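Local coordinates for protein transcriptional regulator, MarR family (PDB 3BOQ) that probably binds DNA as a winged helix-turn-helix transcriptional regulator of the MarR family, working as a two-fold symmetric dimer, at the interface of chains A and B. Residues are numbered along the deposited sequence; one frame, centred on the assembly and turned at random. Chains: chain A/B, Transcriptional regulator, MarR family.

The interface of chains A and B. Residues chain A 31, 35, 123-124, 127; chain B 17-18, 21.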
loop_
_atom_site.group_PDB
_atom_site.type_symbol
_atom_site.label_atom_id
_atom_site.label_comp_id
_atom_site.label_asym_id
_atom_site.label_seq_id
_atom_site.Cartn_x
_atom_site.Cartn_y
_atom_site.Cartn_z
ATOM N N VAL A 31 2.351 9.163 -0.333
ATOM C CA VAL A 31 2.451 9.395 -1.763
ATOM C C VAL A 31 1.099 9.101 -2.397
ATOM O O VAL A 31 0.611 9.896 -3.226
ATOM C CB VAL A 31 3.550 8.552 -2.418
ATOM C CG1 VAL A 31 3.474 8.641 -3.960
ATOM C CG2 VAL A 31 4.900 8.963 -1.927
ATOM N N LEU A 35 -1.076 11.645 -5.002
ATOM C CA LEU A 35 -0.874 11.212 -6.380
ATOM C C LEU A 35 -2.187 10.743 -7.025
ATOM O O LEU A 35 -2.479 11.067 -8.165
ATOM C CB LEU A 35 0.194 10.113 -6.435
ATOM C CG LEU A 35 0.593 9.520 -7.786
ATOM C CD1 LEU A 35 1.113 10.579 -8.760
ATOM C CD2 LEU A 35 1.648 8.450 -7.591
ATOM N N HIS A 123 1.489 11.967 -14.280
ATOM C CA HIS A 123 1.784 11.082 -13.186
ATOM C C HIS A 123 3.181 11.395 -12.671
ATOM O O HIS A 123 3.392 11.587 -11.448
ATOM C CB HIS A 123 1.706 9.645 -13.724
ATOM C CG HIS A 123 2.167 8.599 -12.759
ATOM N ND1 HIS A 123 3.473 8.143 -12.723
ATOM C CD2 HIS A 123 1.498 7.901 -11.815
ATOM C CE1 HIS A 123 3.590 7.228 -11.776
ATOM N NE2 HIS A 123 2.405 7.057 -11.220
ATOM N N ASN A 124 4.114 11.466 -13.622
ATOM C CA ASN A 124 5.527 11.710 -13.348
ATOM C C ASN A 124 5.817 13.111 -12.805
ATOM O O ASN A 124 6.641 13.288 -11.897
ATOM C CB ASN A 124 6.368 11.399 -14.588
ATOM C CG ASN A 124 6.310 9.926 -14.962
ATOM O OD1 ASN A 124 5.711 9.127 -14.247
ATOM N ND2 ASN A 124 6.926 9.564 -16.056
ATOM N N LEU A 127 4.315 13.069 -9.200
ATOM C CA LEU A 127 5.227 12.314 -8.324
ATOM C C LEU A 127 6.525 13.130 -8.030
ATOM O O LEU A 127 6.940 13.287 -6.859
ATOM C CB LEU A 127 5.513 10.920 -8.918
ATOM C CG LEU A 127 6.477 9.962 -8.186
ATOM C CD1 LEU A 127 5.861 9.527 -6.871
ATOM C CD2 LEU A 127 6.777 8.755 -9.072
ATOM N N GLN B 17 12.978 8.275 -9.483
ATOM C CA GLN B 17 11.666 8.432 -8.867
ATOM C C GLN B 17 10.686 7.337 -9.329
ATOM O O GLN B 17 10.069 6.668 -8.503
ATOM C CB GLN B 17 11.134 9.836 -9.160
ATOM C CG GLN B 17 11.807 10.909 -8.251
ATOM C CD GLN B 17 11.471 12.342 -8.611
ATOM O OE1 GLN B 17 10.934 12.612 -9.663
ATOM N NE2 GLN B 17 11.788 13.273 -7.719
ATOM N N THR B 18 10.542 7.163 -10.644
ATOM C CA THR B 18 9.789 6.029 -11.192
ATOM C C THR B 18 10.189 4.711 -10.525
ATOM O O THR B 18 9.331 4.027 -9.968
ATOM C CB THR B 18 9.875 5.967 -12.738
ATOM O OG1 THR B 18 8.832 6.787 -13.250
ATOM C CG2 THR B 18 9.649 4.524 -13.308
ATOM N N TRP B 21 9.261 4.345 -6.567
ATOM C CA TRP B 21 7.841 4.213 -6.315
ATOM C C TRP B 21 7.287 2.843 -6.730
ATOM O O TRP B 21 6.526 2.205 -5.990
ATOM C CB TRP B 21 7.126 5.343 -7.056
ATOM C CG TRP B 21 5.614 5.313 -6.966
ATOM C CD1 TRP B 21 4.739 5.367 -7.999
ATOM C CD2 TRP B 21 4.827 5.220 -5.764
ATOM N NE1 TRP B 21 3.454 5.325 -7.531
ATOM C CE2 TRP B 21 3.471 5.245 -6.161
ATOM C CE3 TRP B 21 5.141 5.115 -4.381
ATOM C CZ2 TRP B 21 2.416 5.150 -5.241
ATOM C CZ3 TRP B 21 4.085 5.051 -3.454
ATOM C CH2 TRP B 21 2.743 5.057 -3.896
HETATM O O HOH W 1 8.835 11.543 -11.342
#
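Helix 12-43 of chain B, carrying B:Trp21 and B:Thr18, passes at roughly a right angle across two nearly antiparallel segments of chain A, helix 12-43 with A:Val31 and A:Leu35 and helix 110-130 with A:Asn124 and A:Leu127. B:Trp21 faces the three aliphatic side chains, while B:Thr18 lies beside A:Asn124. The indole CG stands anti to the backbone N (chi1 177°), which carries the ring away from its own helix, and all three aliphatic side chains share one of its faces. A:Val31 meets it tip to tip: CG1 sits over the six-membered ring, 3.6 Å from the centroid, a CH-pi contact for which a short branched side chain is well suited. A:Leu35 runs past in the opposite direction, its CD2 methyl above the indole plane and 3.6 Å from NE1. A:Leu127 holds CD1 above that face toward the rim and packs CD2 4.0 Å from CB of B:Trp21; the same CD2 methyl makes a van der Waals contact with the backbone O of B:Gln17. Polar groups border this apolar core. The imidazole ND1 of A:His123 donates to the amide OD1 of A:Asn124 (2.9 Å), a nearly straight bond, 173° at the hydrogen, with the oxygen in the ring plane; it would steady both side chains. The hydroxyl OG1 of B:Thr18 stays 4.0 Å from A:Asn124 OD1, a polar neighbour without a bond. A water bridges the subunits, 2.9 Å from the backbone O of A:Asn124 and equally far from the amide OE1 of B:Gln17. Mainly apolar and repeated by the two-fold axis, this contact helps hold together the helical dimerisation region typical of MarR proteins, which joins the two winged helix-turn-helix domains.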